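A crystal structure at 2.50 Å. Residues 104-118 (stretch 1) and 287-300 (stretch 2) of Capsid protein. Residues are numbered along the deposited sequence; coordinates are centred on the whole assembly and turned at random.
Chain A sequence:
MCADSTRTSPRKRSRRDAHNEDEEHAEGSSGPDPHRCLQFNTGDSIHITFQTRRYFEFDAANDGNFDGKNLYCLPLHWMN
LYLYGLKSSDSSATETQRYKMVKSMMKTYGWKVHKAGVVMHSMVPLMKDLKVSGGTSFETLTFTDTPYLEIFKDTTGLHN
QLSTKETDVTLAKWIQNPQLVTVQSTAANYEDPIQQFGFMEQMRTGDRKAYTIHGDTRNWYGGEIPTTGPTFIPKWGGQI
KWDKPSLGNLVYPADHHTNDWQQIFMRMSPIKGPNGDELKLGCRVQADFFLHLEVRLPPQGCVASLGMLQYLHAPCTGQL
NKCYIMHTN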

# COMPACT_ATOMS: atom_id res chain seq x y z
N SER A 104 53.67 -21.63 83.68
CA SER A 104 52.73 -21.86 84.76
C SER A 104 51.29 -22.01 84.26
O SER A 104 50.56 -22.91 84.69
CB SER A 104 52.82 -20.72 85.76
OG SER A 104 52.23 -21.10 87.00
N MET A 105 50.89 -21.12 83.36
CA MET A 105 49.54 -21.17 82.82
C MET A 105 49.33 -22.45 82.01
O MET A 105 48.29 -23.10 82.13
CB MET A 105 49.30 -19.94 81.94
CG MET A 105 47.84 -19.58 81.78
SD MET A 105 47.60 -18.21 80.63
CE MET A 105 48.31 -16.89 81.57
N MET A 106 50.32 -22.82 81.20
CA MET A 106 50.25 -24.04 80.40
C MET A 106 50.02 -25.23 81.31
O MET A 106 49.09 -26.01 81.11
CB MET A 106 51.57 -24.31 79.70
CG MET A 106 51.87 -23.47 78.52
SD MET A 106 53.49 -23.99 77.96
CE MET A 106 53.13 -25.66 77.34
N LYS A 107 50.91 -25.36 82.27
CA LYS A 107 50.89 -26.45 83.22
C LYS A 107 49.54 -26.66 83.87
O LYS A 107 49.04 -27.78 83.94
CB LYS A 107 51.93 -26.21 84.31
CG LYS A 107 51.92 -27.25 85.42
CD LYS A 107 52.79 -26.84 86.60
CE LYS A 107 52.29 -25.54 87.24
NZ LYS A 107 53.09 -25.12 88.43
N THR A 108 48.94 -25.58 84.34
CA THR A 108 47.67 -25.67 85.03
C THR A 108 46.40 -25.66 84.21
O THR A 108 45.47 -26.41 84.50
CB THR A 108 47.56 -24.55 86.07
OG1 THR A 108 48.69 -24.62 86.96
CG2 THR A 108 46.27 -24.69 86.87
N TYR A 109 46.34 -24.82 83.19
CA TYR A 109 45.11 -24.72 82.42
C TYR A 109 45.05 -25.40 81.06
O TYR A 109 43.98 -25.50 80.48
CB TYR A 109 44.73 -23.24 82.31
CG TYR A 109 44.50 -22.65 83.69
CD1 TYR A 109 43.35 -22.96 84.41
CD2 TYR A 109 45.47 -21.85 84.30
CE1 TYR A 109 43.17 -22.50 85.71
CE2 TYR A 109 45.30 -21.39 85.61
CZ TYR A 109 44.15 -21.72 86.31
OH TYR A 109 43.96 -21.28 87.60
N GLY A 110 46.19 -25.87 80.56
CA GLY A 110 46.16 -26.57 79.29
C GLY A 110 46.65 -25.86 78.05
O GLY A 110 46.66 -24.62 77.97
N TRP A 111 47.05 -26.65 77.06
CA TRP A 111 47.57 -26.13 75.81
C TRP A 111 47.37 -27.09 74.65
O TRP A 111 47.02 -28.26 74.84
CB TRP A 111 49.07 -25.84 75.97
CG TRP A 111 49.82 -26.99 76.60
CD1 TRP A 111 50.13 -27.14 77.92
CD2 TRP A 111 50.31 -28.16 75.93
NE1 TRP A 111 50.78 -28.34 78.12
CE2 TRP A 111 50.90 -28.98 76.92
CE3 TRP A 111 50.30 -28.60 74.60
CZ2 TRP A 111 51.49 -30.22 76.61
CZ3 TRP A 111 50.88 -29.83 74.29
CH2 TRP A 111 51.47 -30.63 75.30
N LYS A 112 47.60 -26.58 73.44
CA LYS A 112 47.49 -27.35 72.20
C LYS A 112 48.61 -26.89 71.30
O LYS A 112 49.06 -25.75 71.39
CB LYS A 112 46.21 -27.02 71.42
CG LYS A 112 44.91 -27.41 72.03
CD LYS A 112 43.79 -26.97 71.12
CE LYS A 112 42.45 -27.35 71.71
NZ LYS A 112 41.33 -26.92 70.84
N VAL A 113 49.04 -27.78 70.41
CA VAL A 113 50.05 -27.43 69.43
C VAL A 113 49.33 -27.57 68.10
O VAL A 113 48.82 -28.65 67.77
CB VAL A 113 51.25 -28.39 69.45
CG1 VAL A 113 52.21 -28.03 68.32
CG2 VAL A 113 51.97 -28.29 70.78
N HIS A 114 49.26 -26.48 67.36
CA HIS A 114 48.58 -26.49 66.07
C HIS A 114 49.49 -26.98 64.97
O HIS A 114 49.24 -28.01 64.35
CB HIS A 114 48.08 -25.09 65.73
CG HIS A 114 46.90 -24.67 66.56
ND1 HIS A 114 45.64 -25.18 66.37
CD2 HIS A 114 46.82 -23.83 67.62
CE1 HIS A 114 44.82 -24.68 67.28
NE2 HIS A 114 45.51 -23.86 68.05
N LYS A 115 50.57 -26.25 64.74
CA LYS A 115 51.50 -26.59 63.68
C LYS A 115 52.93 -26.31 64.15
O LYS A 115 53.16 -25.45 64.99
CB LYS A 115 51.16 -25.74 62.46
CG LYS A 115 51.87 -26.10 61.18
CD LYS A 115 51.47 -25.14 60.06
CE LYS A 115 52.18 -25.50 58.75
NZ LYS A 115 51.93 -24.51 57.64
N ALA A 116 53.88 -27.07 63.62
CA ALA A 116 55.28 -26.88 63.96
C ALA A 116 56.10 -27.48 62.84
O ALA A 116 55.60 -28.30 62.06
CB ALA A 116 55.60 -27.57 65.27
N GLY A 117 57.36 -27.06 62.73
CA GLY A 117 58.19 -27.60 61.67
C GLY A 117 59.55 -26.97 61.53
O GLY A 117 59.95 -26.10 62.31
N VAL A 118 60.27 -27.42 60.51
CA VAL A 118 61.61 -26.93 60.22
C VAL A 118 61.82 -26.79 58.74
O VAL A 118 61.15 -27.44 57.93
CB VAL A 118 62.68 -27.91 60.72
CG1 VAL A 118 64.06 -27.27 60.64
CG2 VAL A 118 62.38 -28.32 62.12
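Stretch 2, residues 287-300: ADFFLHLEVRLPPQ

How does stretch 2 lie on stretch 1? Residues 287-296 form an extended strand antiparallel to strand 111-118, their directions 175° apart, and the same strand crosses helix 104-109 at 66°. Trp111 pairs with Val295, Val113 with Leu293, Ala116 with Leu291 and Val118 with Phe289.

Which backbone groups are satisfied across the seam? Gly110 O accepts from Arg296 N at 3.0 Å. Lys112 and Glu294 bond reciprocally, Lys112 N to Glu294 O at 2.9 Å and Glu294 N to Lys112 O at 3.0 Å. A bulge between Val113 and Ala116 shifts the register by one, so His292 is served by two residues: its O takes His114 N at 3.0 Å, its N gives to Lys115 O at 2.8 Å. Gly117 N to Phe290 O (3.0 Å) and Phe290 N to Gly117 O (3.1 Å) resume the ladder.

What satisfies the polar side chains? Glu294 OE1 accepts from His114 NE2 at 2.7 Å and from a water at 2.8 Å; that water accepts from Lys112 NZ at 2.7 Å, bridging charges too far apart for a salt bridge. Glu294 OE2 is bonded elsewhere in the structure.

What holds the helix? Apolar packing does: Met106 CG lies 3.7 Å from Val295 CG2, and Pro298 CB covers one face of the Tyr109 ring, 3.3 Å from Tyr109 CE2.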

# COMPACT_ATOMS: atom_id res chain seq x y z
N ALA A 287 68.96 -24.29 59.97
CA ALA A 287 67.65 -24.89 60.21
C ALA A 287 66.77 -23.92 60.97
O ALA A 287 67.08 -23.54 62.10
CB ALA A 287 67.81 -26.19 60.98
N ASP A 288 65.67 -23.52 60.35
CA ASP A 288 64.74 -22.59 60.99
C ASP A 288 63.55 -23.37 61.54
O ASP A 288 62.94 -24.18 60.84
CB ASP A 288 64.30 -21.52 59.98
CG ASP A 288 65.47 -20.68 59.46
OD1 ASP A 288 66.51 -20.59 60.16
OD2 ASP A 288 65.35 -20.10 58.36
N PHE A 289 63.25 -23.13 62.81
CA PHE A 289 62.17 -23.81 63.52
C PHE A 289 61.03 -22.89 63.91
O PHE A 289 61.25 -21.70 64.18
CB PHE A 289 62.69 -24.44 64.81
CG PHE A 289 63.64 -25.57 64.61
CD1 PHE A 289 63.24 -26.88 64.85
CD2 PHE A 289 64.95 -25.33 64.21
CE1 PHE A 289 64.13 -27.95 64.70
CE2 PHE A 289 65.86 -26.38 64.06
CZ PHE A 289 65.45 -27.69 64.30
N PHE A 290 59.83 -23.45 63.99
CA PHE A 290 58.67 -22.68 64.42
C PHE A 290 57.63 -23.62 65.01
O PHE A 290 57.53 -24.79 64.62
CB PHE A 290 58.05 -21.91 63.25
CG PHE A 290 57.23 -22.78 62.33
CD1 PHE A 290 57.83 -23.50 61.30
CD2 PHE A 290 55.86 -22.93 62.55
CE1 PHE A 290 57.09 -24.37 60.50
CE2 PHE A 290 55.10 -23.80 61.75
CZ PHE A 290 55.72 -24.52 60.73
N LEU A 291 56.86 -23.10 65.96
CA LEU A 291 55.79 -23.87 66.58
C LEU A 291 54.70 -22.90 67.03
O LEU A 291 54.99 -21.85 67.61
CB LEU A 291 56.31 -24.66 67.78
CG LEU A 291 55.24 -25.47 68.52
CD1 LEU A 291 55.85 -26.71 69.13
CD2 LEU A 291 54.57 -24.60 69.59
N HIS A 292 53.45 -23.26 66.73
CA HIS A 292 52.31 -22.44 67.10
C HIS A 292 51.61 -23.10 68.28
O HIS A 292 51.04 -24.18 68.16
CB HIS A 292 51.33 -22.30 65.92
CG HIS A 292 51.91 -21.58 64.74
ND1 HIS A 292 52.47 -20.32 64.83
CD2 HIS A 292 52.04 -21.96 63.44
CE1 HIS A 292 52.91 -19.95 63.64
NE2 HIS A 292 52.67 -20.92 62.79
N LEU A 293 51.68 -22.42 69.42
CA LEU A 293 51.08 -22.92 70.64
C LEU A 293 49.85 -22.13 71.03
O LEU A 293 49.77 -20.92 70.80
CB LEU A 293 52.10 -22.84 71.77
CG LEU A 293 51.70 -23.49 73.10
CD1 LEU A 293 51.81 -25.00 72.97
CD2 LEU A 293 52.62 -23.00 74.20
N GLU A 294 48.86 -22.81 71.60
CA GLU A 294 47.66 -22.15 72.06
C GLU A 294 47.52 -22.54 73.52
O GLU A 294 47.55 -23.72 73.87
CB GLU A 294 46.42 -22.59 71.27
CG GLU A 294 45.12 -21.98 71.80
CD GLU A 294 43.90 -22.28 70.93
OE1 GLU A 294 43.92 -23.25 70.15
OE2 GLU A 294 42.90 -21.53 71.05
N VAL A 295 47.40 -21.54 74.37
CA VAL A 295 47.29 -21.78 75.80
C VAL A 295 45.97 -21.27 76.31
O VAL A 295 45.51 -20.17 75.97
CB VAL A 295 48.43 -21.11 76.58
CG1 VAL A 295 48.28 -21.40 78.06
CG2 VAL A 295 49.77 -21.60 76.07
N ARG A 296 45.37 -22.08 77.16
CA ARG A 296 44.09 -21.81 77.77
C ARG A 296 44.26 -20.81 78.93
O ARG A 296 45.23 -20.88 79.69
CB ARG A 296 43.55 -23.16 78.24
CG ARG A 296 42.16 -23.17 78.73
CD ARG A 296 41.13 -22.95 77.65
NE ARG A 296 39.87 -22.86 78.37
CZ ARG A 296 39.14 -23.90 78.73
NH1 ARG A 296 39.53 -25.13 78.40
NH2 ARG A 296 38.08 -23.73 79.49
N LEU A 297 43.34 -19.86 79.06
CA LEU A 297 43.41 -18.86 80.14
C LEU A 297 42.75 -19.35 81.42
O LEU A 297 41.85 -20.20 81.40
CB LEU A 297 42.73 -17.56 79.71
CG LEU A 297 43.44 -16.64 78.72
CD1 LEU A 297 42.50 -15.52 78.30
CD2 LEU A 297 44.68 -16.07 79.37
N PRO A 298 43.19 -18.82 82.57
CA PRO A 298 42.56 -19.26 83.82
C PRO A 298 41.16 -18.65 83.87
O PRO A 298 40.86 -17.71 83.14
CB PRO A 298 43.49 -18.71 84.90
CG PRO A 298 44.12 -17.54 84.25
CD PRO A 298 44.38 -18.00 82.85
N PRO A 299 40.28 -19.19 84.73
CA PRO A 299 38.92 -18.66 84.82
C PRO A 299 38.86 -17.31 85.51
O PRO A 299 39.84 -16.87 86.12
CB PRO A 299 38.19 -19.73 85.61
CG PRO A 299 39.25 -20.17 86.58
CD PRO A 299 40.49 -20.28 85.70
N GLN A 300 37.71 -16.64 85.42
CA GLN A 300 37.52 -15.37 86.09
C GLN A 300 37.51 -15.73 87.57
O GLN A 300 37.28 -16.88 87.92
CB GLN A 300 36.18 -14.74 85.69
CG GLN A 300 36.05 -14.37 84.22
CD GLN A 300 37.00 -13.27 83.80
OE1 GLN A 300 37.70 -12.67 84.62
NE2 GLN A 300 37.04 -12.98 82.50
O HOH W 1 41.41 -24.44 69.81